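Side-chain contacts in putative Chlorite dismutase TA0507 (Thermoplasma acidophilum, PDB 3DTZ), which is of uncertain function but probably binds heme and acts as an oxidoreductase: residues 51-56 with 95-100; 55-58 with 63-66; 66-71 with 134-139; 81-84 with 90-93; 116-121 with 126-131. All coordinates share one frame; numbering follows the deposited sequence. Where two conformers were deposited one is given.

Interaction 1 of 5, residues 51-56 with 95-100; sequences MRSIDE and KERVQA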
# COMPACT_ATOMS: atom_id res chain seq x y z
N MSE D 51 14.46 25.94 -8.95
CA MSE D 51 14.78 25.01 -10.04
C MSE D 51 16.02 25.45 -10.83
O MSE D 51 16.87 24.63 -11.18
CB MSE D 51 13.61 24.88 -10.99
CG MSE D 51 12.39 24.26 -10.37
SE MSE D 51 12.71 22.31 -10.19
CE MSE D 51 11.04 21.91 -9.38
N ARG D 52 16.11 26.75 -11.10
CA ARG D 52 17.32 27.28 -11.74
C ARG D 52 18.55 26.98 -10.88
O ARG D 52 19.57 26.57 -11.39
CB ARG D 52 17.16 28.77 -12.04
CG ARG D 52 16.28 29.02 -13.27
CD ARG D 52 16.26 30.50 -13.70
NE ARG D 52 15.40 31.30 -12.82
CZ ARG D 52 15.79 32.33 -12.07
NH1 ARG D 52 17.05 32.76 -12.08
NH2 ARG D 52 14.89 32.96 -11.32
N SER D 53 18.44 27.17 -9.57
CA SER D 53 19.55 26.88 -8.67
C SER D 53 19.97 25.40 -8.64
O SER D 53 21.16 25.09 -8.63
CB SER D 53 19.28 27.40 -7.27
OG SER D 53 20.42 27.19 -6.45
N ILE D 54 18.99 24.49 -8.63
CA ILE D 54 19.29 23.05 -8.74
C ILE D 54 20.09 22.78 -10.01
O ILE D 54 21.13 22.14 -9.98
CB ILE D 54 17.98 22.19 -8.70
CG1 ILE D 54 17.32 22.33 -7.34
CG2 ILE D 54 18.30 20.72 -9.01
CD1 ILE D 54 16.03 21.53 -7.16
N ASP D 55 19.63 23.35 -11.12
CA ASP D 55 20.28 23.16 -12.40
C ASP D 55 21.74 23.66 -12.35
O ASP D 55 22.65 22.99 -12.83
CB ASP D 55 19.47 23.85 -13.49
CG ASP D 55 19.98 23.55 -14.86
OD1 ASP D 55 19.88 22.41 -15.33
OD2 ASP D 55 20.50 24.48 -15.48
N GLU D 56 21.94 24.83 -11.71
CA GLU D 56 23.27 25.41 -11.53
C GLU D 56 24.19 24.53 -10.67
O GLU D 56 25.40 24.45 -10.94
CB GLU D 56 23.17 26.85 -10.99
CG GLU D 56 22.92 27.00 -9.48
CD GLU D 56 22.76 28.46 -9.00
OE1 GLU D 56 22.25 29.30 -9.77
OE2 GLU D 56 23.15 28.76 -7.85
N LYS D 95 21.45 13.91 -4.25
CA LYS D 95 20.13 13.53 -3.68
C LYS D 95 19.77 14.48 -2.53
O LYS D 95 18.65 14.98 -2.44
CB LYS D 95 20.12 12.06 -3.24
CG LYS D 95 18.79 11.61 -2.54
CD LYS D 95 18.93 11.78 -1.01
CE LYS D 95 17.65 11.32 -0.26
NZ LYS D 95 17.92 11.31 1.20
N GLU D 96 20.73 14.78 -1.67
CA GLU D 96 20.46 15.66 -0.52
C GLU D 96 20.16 17.09 -0.93
O GLU D 96 19.32 17.74 -0.32
CB GLU D 96 21.62 15.65 0.45
CG GLU D 96 21.69 14.32 1.19
CD GLU D 96 22.99 14.14 1.94
OE1 GLU D 96 24.01 14.80 1.62
OE2 GLU D 96 22.96 13.29 2.85
N ARG D 97 20.84 17.54 -1.98
CA ARG D 97 20.63 18.87 -2.52
C ARG D 97 19.21 19.04 -3.07
O ARG D 97 18.52 20.03 -2.78
CB ARG D 97 21.65 19.12 -3.65
CG ARG D 97 21.46 20.46 -4.40
CD ARG D 97 21.84 21.65 -3.53
NE ARG D 97 21.78 22.91 -4.29
CZ ARG D 97 20.65 23.54 -4.59
NH1 ARG D 97 19.49 23.05 -4.17
NH2 ARG D 97 20.67 24.67 -5.27
N VAL D 98 18.81 18.10 -3.92
CA VAL D 98 17.46 18.09 -4.50
C VAL D 98 16.42 17.97 -3.35
O VAL D 98 15.47 18.74 -3.26
CB VAL D 98 17.30 17.00 -5.56
CG1 VAL D 98 15.82 16.92 -6.02
CG2 VAL D 98 18.24 17.29 -6.76
N GLN D 99 16.61 16.99 -2.48
CA GLN D 99 15.68 16.84 -1.35
C GLN D 99 15.54 18.09 -0.47
O GLN D 99 14.42 18.44 -0.08
CB GLN D 99 16.06 15.60 -0.52
CG GLN D 99 15.01 15.24 0.53
CD GLN D 99 14.31 13.93 0.21
OE1 GLN D 99 13.73 13.76 -0.89
NE2 GLN D 99 14.41 12.96 1.17
N ALA D 100 16.66 18.76 -0.15
CA ALA D 100 16.64 19.95 0.73
C ALA D 100 15.85 21.06 0.06
O ALA D 100 15.15 21.82 0.73
CB ALA D 100 18.05 20.41 1.02
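Arg97 NH2 comes within 2.8 Å of Ser53 OG, the closest polar approach between residues 51-56 and 95-100. The hydroxyl oxygen meets the guanidinium at its edge, near its plane. Ser53 CB lies in that plane as well. Ile54 is placed differently, with its CA over one face of the guanidinium. The same residue sends CG1 to 3.9 Å from Arg97 NH1. The torsions of Arg97 explain this reach. CG stands anti to the backbone N (chi1 175°), and the chain then bends at chi2 (70°), which carries the guanidinium across to helix 41-60. Arg97 NH1 also makes a weak hydrogen bond with Ser101.

The two segments belong to helices 41-60 and 88-102. These are the two helices of a ferredoxin-like strand-helix-strand-strand-helix-strand arrangement, in which both pack on the same face of the sheet. Here the segments run antiparallel, with their axes 10.7 Å apart. The backbones are nearest at Ile54 and Val98, whose CA atoms are 6.8 Å apart. On the side nearer the sheet, Ile54 CG2 meets Val98 CG2 at 4.1 Å, the two side chains crossing at about a right angle. An alanine in place of Arg97 would probably leave Ser53 OG without its guanidinium neighbour and uncover the Ile54 backbone. Farther round helix 88-102, Glu96 forms a salt bridge with Arg71 of the second subunit, and Gln99 bonds to that subunit too.

Interaction 2 of 5, residues 55-58 with 63-66; sequences DEFF and GYIN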
# COMPACT_ATOMS: atom_id res chain seq x y z
N ASP D 55 19.63 23.35 -11.12
CA ASP D 55 20.28 23.16 -12.40
C ASP D 55 21.74 23.66 -12.35
O ASP D 55 22.65 22.99 -12.83
CB ASP D 55 19.47 23.85 -13.49
CG ASP D 55 19.98 23.55 -14.86
OD1 ASP D 55 19.88 22.41 -15.33
OD2 ASP D 55 20.50 24.48 -15.48
N GLU D 56 21.94 24.83 -11.71
CA GLU D 56 23.27 25.41 -11.53
C GLU D 56 24.19 24.53 -10.67
O GLU D 56 25.40 24.45 -10.94
CB GLU D 56 23.17 26.85 -10.99
CG GLU D 56 22.92 27.00 -9.48
CD GLU D 56 22.76 28.46 -9.00
OE1 GLU D 56 22.25 29.30 -9.77
OE2 GLU D 56 23.15 28.76 -7.85
N PHE D 57 23.62 23.88 -9.65
CA PHE D 57 24.37 22.94 -8.79
C PHE D 57 25.00 21.81 -9.63
O PHE D 57 26.18 21.49 -9.47
CB PHE D 57 23.43 22.35 -7.73
CG PHE D 57 24.00 21.17 -6.97
CD1 PHE D 57 24.77 21.37 -5.80
CD2 PHE D 57 23.73 19.87 -7.40
CE1 PHE D 57 25.30 20.28 -5.09
CE2 PHE D 57 24.25 18.77 -6.68
CZ PHE D 57 25.04 18.98 -5.52
N PHE D 58 24.18 21.23 -10.51
CA PHE D 58 24.65 20.15 -11.38
C PHE D 58 25.65 20.67 -12.43
O PHE D 58 26.66 20.03 -12.67
CB PHE D 58 23.46 19.40 -12.01
CG PHE D 58 22.77 18.48 -11.03
CD1 PHE D 58 23.27 17.21 -10.77
CD2 PHE D 58 21.63 18.92 -10.32
CE1 PHE D 58 22.62 16.37 -9.83
CE2 PHE D 58 21.00 18.12 -9.38
CZ PHE D 58 21.49 16.83 -9.13
N GLY D 63 31.92 16.53 -12.23
CA GLY D 63 31.66 15.14 -11.85
C GLY D 63 30.28 14.63 -12.24
O GLY D 63 30.07 13.41 -12.29
N TYR D 64 29.33 15.54 -12.49
CA TYR D 64 28.01 15.12 -12.99
C TYR D 64 28.04 15.00 -14.50
O TYR D 64 28.22 15.99 -15.21
CB TYR D 64 26.88 16.04 -12.53
CG TYR D 64 26.74 16.03 -11.02
CD1 TYR D 64 26.33 14.87 -10.34
CD2 TYR D 64 27.02 17.17 -10.28
CE1 TYR D 64 26.20 14.86 -8.95
CE2 TYR D 64 26.92 17.17 -8.90
CZ TYR D 64 26.51 16.02 -8.24
OH TYR D 64 26.44 16.04 -6.87
N ILE D 65 27.86 13.77 -14.97
CA ILE D 65 27.90 13.45 -16.39
C ILE D 65 26.66 14.01 -17.13
O ILE D 65 26.79 14.61 -18.23
CB ILE D 65 28.08 11.93 -16.60
CG1 ILE D 65 29.45 11.51 -16.00
CG2 ILE D 65 27.91 11.55 -18.11
CD1 ILE D 65 29.71 9.99 -15.91
N ASN D 66 25.48 13.87 -16.51
CA ASN D 66 24.27 14.48 -17.03
C ASN D 66 23.34 14.88 -15.89
O ASN D 66 23.48 14.40 -14.74
CB ASN D 66 23.56 13.59 -18.10
CG ASN D 66 22.89 12.36 -17.52
OD1 ASN D 66 23.30 11.84 -16.48
ND2 ASN D 66 21.83 11.90 -18.18
O HOH W 1 27.92 18.80 -14.87
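The last part of helix 41-60 lies against the start of strand 64-72, with the CA atoms of Phe58 and Tyr64 6.3 Å apart. Phe57, Phe58 and Tyr64 form an aromatic cluster at this tight helix-to-strand connection of a ferredoxin-like fold. Phe58 turns the edge of its ring to the face of Tyr64. Its CD1 stands 3.6 Å above the Tyr64 plane, over the ring centre, and the planes meet at 59°. Phe57 comes to the outer end of the same tyrosine. Its CG is anti to the backbone N (chi1 168°), which brings its CE2 and CZ to the hydroxyl end of Tyr64. There Phe57 CE2 lies 3.5 Å from Tyr64 OH, and the two rings are oblique to each other.

The hydroxyl of Tyr64 is held by a hydrogen bond to the backbone oxygen of Leu90 in helix 88-102. A leucine in place of Tyr64 would probably leave Leu90 O without that hydroxyl and the Phe58 edge without a ring face to meet. Beside the cluster, one water lies 2.8 Å from both Phe58 O and Tyr64 O and can donate to either, though it has more acceptors near it than protons.

Interaction 3 of 5, residues 66-71 with 134-139; sequences NFHIYR and LPPLRY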
# COMPACT_ATOMS: atom_id res chain seq x y z
N ASN D 66 25.48 13.87 -16.51
CA ASN D 66 24.27 14.48 -17.03
C ASN D 66 23.34 14.88 -15.89
O ASN D 66 23.48 14.40 -14.74
CB ASN D 66 23.56 13.59 -18.10
CG ASN D 66 22.89 12.36 -17.52
OD1 ASN D 66 23.30 11.84 -16.48
ND2 ASN D 66 21.83 11.90 -18.18
N PHE D 67 22.44 15.81 -16.23
CA PHE D 67 21.35 16.19 -15.32
C PHE D 67 20.24 16.75 -16.20
O PHE D 67 20.44 17.72 -16.95
CB PHE D 67 21.78 17.27 -14.32
CG PHE D 67 20.62 17.86 -13.58
CD1 PHE D 67 19.94 17.09 -12.64
CD2 PHE D 67 20.16 19.14 -13.88
CE1 PHE D 67 18.82 17.60 -11.95
CE2 PHE D 67 19.05 19.67 -13.19
CZ PHE D 67 18.39 18.91 -12.24
N HIS D 68 19.08 16.11 -16.14
CA HIS D 68 17.93 16.57 -16.93
C HIS D 68 16.68 16.60 -16.05
O HIS D 68 16.53 15.77 -15.16
CB HIS D 68 17.70 15.65 -18.14
CG HIS D 68 18.90 15.51 -19.03
ND1 HIS D 68 19.49 16.59 -19.65
CD2 HIS D 68 19.61 14.42 -19.42
CE1 HIS D 68 20.54 16.19 -20.35
NE2 HIS D 68 20.64 14.87 -20.22
N ILE D 69 15.78 17.53 -16.35
CA ILE D 69 14.52 17.67 -15.61
C ILE D 69 13.38 17.32 -16.60
O ILE D 69 13.48 17.67 -17.77
CB ILE D 69 14.33 19.12 -15.07
CG1 ILE D 69 15.57 19.54 -14.26
CG2 ILE D 69 13.08 19.15 -14.17
CD1 ILE D 69 15.62 21.02 -13.89
N TYR D 70 12.33 16.65 -16.12
CA TYR D 70 11.17 16.30 -16.95
C TYR D 70 9.86 16.66 -16.24
O TYR D 70 9.74 16.50 -15.02
CB TYR D 70 11.12 14.79 -17.24
CG TYR D 70 12.35 14.34 -17.95
CD1 TYR D 70 13.49 13.95 -17.24
CD2 TYR D 70 12.40 14.37 -19.34
CE1 TYR D 70 14.67 13.57 -17.91
CE2 TYR D 70 13.56 14.00 -20.04
CZ TYR D 70 14.68 13.59 -19.31
OH TYR D 70 15.81 13.21 -19.97
N ARG D 71 8.91 17.15 -17.02
CA ARG D 71 7.51 17.26 -16.61
C ARG D 71 6.95 15.84 -16.63
O ARG D 71 7.43 15.00 -17.38
CB ARG D 71 6.75 18.12 -17.62
CG ARG D 71 7.27 19.58 -17.69
CD ARG D 71 7.06 20.21 -19.07
NE ARG D 71 5.64 20.40 -19.40
CZ ARG D 71 5.22 20.82 -20.58
NH1 ARG D 71 6.10 21.09 -21.56
NH2 ARG D 71 3.91 20.99 -20.80
N LEU D 134 25.02 13.49 -24.95
CA LEU D 134 24.26 14.04 -26.09
C LEU D 134 23.07 14.88 -25.59
O LEU D 134 22.54 14.61 -24.52
CB LEU D 134 23.74 12.90 -26.98
CG LEU D 134 24.75 11.99 -27.67
CD1 LEU D 134 24.04 10.79 -28.29
CD2 LEU D 134 25.56 12.73 -28.74
N PRO D 135 22.66 15.89 -26.36
CA PRO D 135 21.46 16.62 -25.93
C PRO D 135 20.28 15.66 -25.83
O PRO D 135 20.11 14.81 -26.72
CB PRO D 135 21.24 17.63 -27.06
CG PRO D 135 22.57 17.78 -27.71
CD PRO D 135 23.21 16.41 -27.62
N PRO D 136 19.52 15.74 -24.73
CA PRO D 136 18.50 14.75 -24.50
C PRO D 136 17.35 14.80 -25.50
O PRO D 136 17.06 15.85 -26.07
CB PRO D 136 18.00 15.05 -23.06
CG PRO D 136 18.31 16.48 -22.87
CD PRO D 136 19.56 16.75 -23.65
N LEU D 137 16.70 13.65 -25.68
CA LEU D 137 15.50 13.53 -26.51
C LEU D 137 14.29 14.08 -25.74
O LEU D 137 14.39 14.34 -24.53
CB LEU D 137 15.28 12.08 -26.96
CG LEU D 137 16.46 11.47 -27.72
CD1 LEU D 137 16.05 10.17 -28.35
CD2 LEU D 137 17.01 12.44 -28.81
N ARG D 138 13.17 14.25 -26.43
CA ARG D 138 12.05 15.00 -25.89
C ARG D 138 11.35 14.26 -24.73
O ARG D 138 10.77 14.91 -23.87
CB ARG D 138 11.03 15.28 -27.00
CG ARG D 138 9.66 15.81 -26.50
CD ARG D 138 8.73 16.15 -27.66
NE ARG D 138 9.16 17.42 -28.24
CZ ARG D 138 8.40 18.51 -28.39
NH1 ARG D 138 7.11 18.53 -28.05
NH2 ARG D 138 8.94 19.59 -28.93
N TYR D 139 11.40 12.93 -24.74
CA TYR D 139 10.74 12.13 -23.71
C TYR D 139 11.71 11.18 -23.00
O TYR D 139 12.77 10.83 -23.53
CB TYR D 139 9.59 11.29 -24.29
CG TYR D 139 8.58 12.11 -25.03
CD1 TYR D 139 7.60 12.83 -24.35
CD2 TYR D 139 8.63 12.18 -26.42
CE1 TYR D 139 6.66 13.62 -25.05
CE2 TYR D 139 7.71 12.93 -27.13
CZ TYR D 139 6.74 13.65 -26.45
OH TYR D 139 5.84 14.40 -27.18
O HOH W 2 15.23 12.55 -22.70
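A CH-pi contact joins the middle of strand 64-72 to the loop that leads into strand 139-147. Its partners are the imidazole of His68 and the pyrrolidine ring of Pro136. Pro136 CG lies over one face of the His68 ring, 3.6 Å from the centroid and 25° off the ring normal. It is offset toward the rim on the side of ND1 and CE1, and its distance to His68 CE1 is 3.4 Å. Pro136 CD follows at 3.5 Å from the same CE1. Pro136 CB is a little farther off, nearest to NE2 and CE1. His68 holds its CG anti to the carbonyl carbon (chi1 -56°), and this carries the ring outward from the strand to the loop.

The strand segment belongs to the curled antiparallel sheet, and the loop segment leads into it at Tyr139. Strands 64-72 and 139-147 each pair with strand 229-234, which stands between them. In this family two ferredoxin-like halves combine into a barrel, and the pairing of strands 64-72 and 229-234 is one of the places where the halves meet. Pro136 also packs on Leu233.

Two residues on from His68, Tyr70 points to the same side. Its contact is looser: Tyr70 OH is 4.2 Å from Pro136 CB. A water bridges the hydroxyl of Tyr70 to the loop backbone. It is 2.9 Å from Tyr70 OH and 2.7 Å from Leu137 O, with Tyr139 O as a longer partner at 3.1 Å. The water has more acceptors around it than protons to give, so these bonds may not all form at once. The ring of Tyr70 stacks on Phe140.

Interaction 4 of 5, residues 81-84 with 90-93; sequences FWYS and LMIL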
# COMPACT_ATOMS: atom_id res chain seq x y z
N PHE D 81 13.68 14.08 -12.01
CA PHE D 81 15.09 14.43 -12.15
C PHE D 81 15.87 13.17 -12.53
O PHE D 81 15.65 12.11 -11.97
CB PHE D 81 15.64 14.93 -10.78
CG PHE D 81 15.01 16.21 -10.30
CD1 PHE D 81 15.30 17.42 -10.94
CD2 PHE D 81 14.10 16.21 -9.23
CE1 PHE D 81 14.72 18.63 -10.52
CE2 PHE D 81 13.49 17.42 -8.81
CZ PHE D 81 13.83 18.63 -9.45
N TRP D 82 16.81 13.30 -13.45
CA TRP D 82 17.71 12.20 -13.80
C TRP D 82 19.15 12.74 -13.82
O TRP D 82 19.41 13.74 -14.45
CB TRP D 82 17.33 11.66 -15.18
CG TRP D 82 18.26 10.63 -15.76
CD1 TRP D 82 18.96 9.65 -15.08
CD2 TRP D 82 18.57 10.47 -17.15
NE1 TRP D 82 19.70 8.90 -15.98
CE2 TRP D 82 19.47 9.37 -17.25
CE3 TRP D 82 18.17 11.14 -18.33
CZ2 TRP D 82 19.98 8.91 -18.49
CZ3 TRP D 82 18.67 10.68 -19.57
CH2 TRP D 82 19.60 9.59 -19.64
N TYR D 83 20.07 12.08 -13.12
CA TYR D 83 21.49 12.52 -13.19
C TYR D 83 22.41 11.33 -12.99
O TYR D 83 21.98 10.30 -12.42
CB TYR D 83 21.80 13.59 -12.12
CG TYR D 83 21.39 13.22 -10.73
CD1 TYR D 83 22.25 12.52 -9.88
CD2 TYR D 83 20.10 13.52 -10.27
CE1 TYR D 83 21.83 12.16 -8.57
CE2 TYR D 83 19.69 13.18 -9.00
CZ TYR D 83 20.55 12.50 -8.16
OH TYR D 83 20.08 12.16 -6.92
N SER D 84 23.67 11.49 -13.40
CA SER D 84 24.65 10.40 -13.41
C SER D 84 26.04 10.91 -13.02
O SER D 84 26.37 12.05 -13.31
CB SER D 84 24.72 9.73 -14.79
OG SER D 84 23.42 9.56 -15.36
N LEU D 90 29.31 12.21 -4.90
CA LEU D 90 28.48 13.15 -5.64
C LEU D 90 27.04 12.69 -5.75
O LEU D 90 26.14 13.52 -5.82
CB LEU D 90 29.08 13.45 -7.01
CG LEU D 90 30.44 14.19 -6.99
CD1 LEU D 90 30.81 14.53 -8.40
CD2 LEU D 90 30.38 15.45 -6.12
N MSE D 91 26.80 11.38 -5.78
CA MSE D 91 25.43 10.88 -5.92
C MSE D 91 24.62 11.18 -4.65
O MSE D 91 23.46 11.60 -4.72
CB MSE D 91 25.40 9.37 -6.26
CG MSE D 91 26.01 9.03 -7.66
SE MSE D 91 25.13 9.99 -9.11
CE MSE D 91 23.48 9.02 -9.23
N ILE D 92 25.22 10.97 -3.48
CA ILE D 92 24.48 11.25 -2.23
C ILE D 92 24.32 12.77 -2.03
O ILE D 92 23.25 13.25 -1.62
CB ILE D 92 25.10 10.52 -1.00
CG1 ILE D 92 24.28 10.83 0.28
CG2 ILE D 92 26.57 10.87 -0.80
CD1 ILE D 92 22.87 10.35 0.18
N LEU D 93 25.36 13.53 -2.37
CA LEU D 93 25.28 15.02 -2.31
C LEU D 93 24.17 15.60 -3.20
O LEU D 93 23.44 16.54 -2.81
CB LEU D 93 26.63 15.63 -2.69
CG LEU D 93 27.67 15.55 -1.57
CD1 LEU D 93 29.02 15.91 -2.11
CD2 LEU D 93 27.28 16.48 -0.39
O HOH W 3 21.54 10.04 -5.83
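Tyr83 carries its CG between the backbone N and the carbonyl carbon (chi1 52°), while Met91 folds its chain at both chi2 (-57°) and chi3 (-74°). The folded chain brings the end of Met91 back alongside the phenol ring, and the two side chains run past each other in opposite directions. Met91 is present as selenomethionine. Its methyl carbon CE touches Tyr83 CE1 at 3.6 Å. The selenium lies at the edge of the ring, 5.1 Å from the centroid of Tyr83, which makes this a Met-aromatic contact. Met91 SE also lies 4.1 Å from Ser84 C, so it rests against the strand backbone too.

The segments come from strand 79-85 and helix 88-102, which follow each other directly. In the ferredoxin-like topology this is the step from the third strand to the second helix, and Met91 packs between the strand and its own helix. Ser27 of strand 25-33 borders both Tyr83 and Met91.

A water links the Tyr83 hydroxyl to the backbone oxygen of Met91. It sits 2.8 Å from Tyr83 OH and donates to Met91 O at 2.7 Å, linking the phenol to the first turn of the helix. At the subunit interface, Tyr73 of the second subunit packs on Met91.

Interaction 5 of 5, residues 116-121 with 126-131; sequences YDESPY and KKLEDS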
# COMPACT_ATOMS: atom_id res chain seq x y z
N TYR D 116 25.05 1.82 -14.40
CA TYR D 116 24.88 1.47 -15.82
C TYR D 116 25.61 0.16 -16.19
O TYR D 116 26.77 -0.03 -15.82
CB TYR D 116 25.44 2.60 -16.71
CG TYR D 116 24.60 3.85 -16.73
CD1 TYR D 116 23.44 3.93 -17.52
CD2 TYR D 116 24.96 4.95 -15.95
CE1 TYR D 116 22.65 5.13 -17.51
CE2 TYR D 116 24.22 6.14 -15.94
CZ TYR D 116 23.07 6.22 -16.73
OH TYR D 116 22.35 7.39 -16.70
N ASP D 117 24.93 -0.70 -16.95
CA ASP D 117 25.58 -1.82 -17.60
C ASP D 117 26.08 -1.28 -18.96
O ASP D 117 25.28 -1.03 -19.87
CB ASP D 117 24.59 -2.97 -17.79
CG ASP D 117 25.18 -4.14 -18.56
OD1 ASP D 117 26.39 -4.11 -18.91
OD2 ASP D 117 24.42 -5.11 -18.81
N GLU D 118 27.38 -1.09 -19.09
CA GLU D 118 27.91 -0.52 -20.36
C GLU D 118 28.16 -1.56 -21.44
O GLU D 118 28.55 -1.22 -22.56
CB GLU D 118 29.19 0.27 -20.09
CG GLU D 118 28.99 1.37 -19.05
CD GLU D 118 30.26 2.14 -18.74
OE1 GLU D 118 31.01 2.52 -19.68
OE2 GLU D 118 30.50 2.36 -17.53
N SER D 119 27.96 -2.85 -21.14
CA SER D 119 28.33 -3.87 -22.10
C SER D 119 27.62 -3.78 -23.47
O SER D 119 28.28 -4.01 -24.49
CB SER D 119 28.29 -5.29 -21.50
OG SER D 119 26.97 -5.66 -21.13
N PRO D 120 26.31 -3.41 -23.52
CA PRO D 120 25.67 -3.25 -24.86
C PRO D 120 26.30 -2.14 -25.69
O PRO D 120 26.37 -2.26 -26.91
CB PRO D 120 24.22 -2.85 -24.54
CG PRO D 120 24.01 -3.11 -23.15
CD PRO D 120 25.33 -3.18 -22.44
N TYR D 121 26.79 -1.09 -25.03
CA TYR D 121 27.48 0.00 -25.74
C TYR D 121 28.85 -0.45 -26.17
O TYR D 121 29.22 -0.31 -27.37
CB TYR D 121 27.54 1.28 -24.85
CG TYR D 121 26.20 1.97 -24.77
CD1 TYR D 121 25.19 1.51 -23.90
CD2 TYR D 121 25.91 3.06 -25.61
CE1 TYR D 121 23.92 2.13 -23.86
CE2 TYR D 121 24.66 3.67 -25.58
CZ TYR D 121 23.68 3.21 -24.72
OH TYR D 121 22.46 3.83 -24.73
N LYS D 126 30.72 1.73 -28.82
CA LYS D 126 30.21 3.02 -28.36
C LYS D 126 30.53 3.20 -26.89
O LYS D 126 30.67 2.21 -26.15
CB LYS D 126 28.70 3.14 -28.62
CG LYS D 126 28.31 3.06 -30.10
CD LYS D 126 26.86 3.48 -30.31
CE LYS D 126 25.92 2.58 -29.54
NZ LYS D 126 24.61 3.24 -29.23
N LYS D 127 30.63 4.46 -26.47
CA LYS D 127 30.84 4.78 -25.05
C LYS D 127 29.52 5.24 -24.46
O LYS D 127 28.90 6.19 -24.97
CB LYS D 127 31.92 5.87 -24.90
CG LYS D 127 33.23 5.50 -25.53
CD LYS D 127 34.12 6.72 -25.76
CE LYS D 127 35.36 6.34 -26.56
NZ LYS D 127 36.40 7.42 -26.51
N LEU D 128 29.05 4.53 -23.44
CA LEU D 128 27.79 4.89 -22.79
C LEU D 128 27.82 6.36 -22.36
O LEU D 128 26.84 7.08 -22.54
CB LEU D 128 27.47 3.94 -21.63
CG LEU D 128 26.07 4.11 -21.00
CD1 LEU D 128 25.61 2.75 -20.43
CD2 LEU D 128 26.15 5.11 -19.86
N GLU D 129 28.95 6.80 -21.83
CA GLU D 129 29.09 8.18 -21.37
C GLU D 129 28.85 9.17 -22.51
O GLU D 129 28.25 10.22 -22.30
CB GLU D 129 30.46 8.38 -20.75
CG GLU D 129 30.69 9.80 -20.21
CD GLU D 129 32.03 9.96 -19.55
OE1 GLU D 129 32.80 8.98 -19.50
OE2 GLU D 129 32.33 11.09 -19.10
N ASP D 130 29.31 8.85 -23.72
CA ASP D 130 29.10 9.72 -24.88
C ASP D 130 27.61 9.91 -25.13
O ASP D 130 27.16 11.02 -25.43
CB ASP D 130 29.76 9.15 -26.15
CG ASP D 130 31.27 9.36 -26.21
OD1 ASP D 130 31.84 10.12 -25.39
OD2 ASP D 130 31.91 8.76 -27.12
N SER D 131 26.84 8.83 -25.01
CA SER D 131 25.38 8.88 -25.18
C SER D 131 24.76 9.79 -24.11
O SER D 131 23.86 10.60 -24.40
CB SER D 131 24.81 7.46 -25.09
OG SER D 131 23.49 7.41 -25.57
O HOH W 4 30.68 2.34 -22.47
O HOH W 5 31.19 5.09 -20.89
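Leu128 pushes its side chain between two tyrosines of the opposite segment, Tyr116 and Tyr121. Its CG is anti to the backbone N (chi1 -172°), and the two methyl groups divide the work. CD2 lies over one face of Tyr116, 3.9 Å from the ring centroid. CD1 meets Tyr121 CD1 at 3.7 Å and also touches Tyr116 CB. Tyr121 sets its CG anti to the carbonyl carbon (chi1 -75°), which lays a face of its ring over Leu128 CA. Farther out on this ring, Ser131 CB approaches CE2 obliquely, as does Lys126 NZ at 3.7 Å. The tyrosine hydroxyls are bound elsewhere: Tyr121 OH by Ser181 O, and Tyr116 OH by Ser84 among others.

Glu118 keeps an extended chain beyond CG. Its CG packs 3.9 Å from Leu128 CD1. Its OE1 accepts from two waters, which in turn accept from Leu128 N and Glu129 N at the start of the second helix.

Lys126 N donates to Tyr121 O at 2.9 Å. Asp117 OD1 accepts from Ser119 N at 3.0 Å, a capping bond for helix 119-122, and from Ser119 OG at 2.8 Å, both from the same face of the carboxylate. Two short helices joined by a turn, the first capped by Asp117 and the second reached by Glu118 through two waters, here form part of the connection from strand 106-116 to strand 139-147, between the ferredoxin-like halves characteristic of this family.

In the fold
Interactions 1, 2 and 4 form one continuous core between helices 41-60 and 88-102 and the sheet. Val98 CG2 of interaction 1 lies 3.9 Å from Phe58 CE2 of interaction 2. Phe58 CE1 in turn lies 3.5 Å from Tyr83 CG of interaction 4. Interaction 3 continues along strand 64-72, sharing Asn66 with interaction 2, and its Phe67 stacks on Phe58. Interaction 5 is farther off, its centre about 26 Å from that of interaction 1. It meets interaction 4 through a probable hydrogen bond of 2.8 Å between Tyr116 OH and Ser84 OG. Interactions 1 and 4 both touch the second subunit of the five-chain assembly, and interaction 3 touches the third.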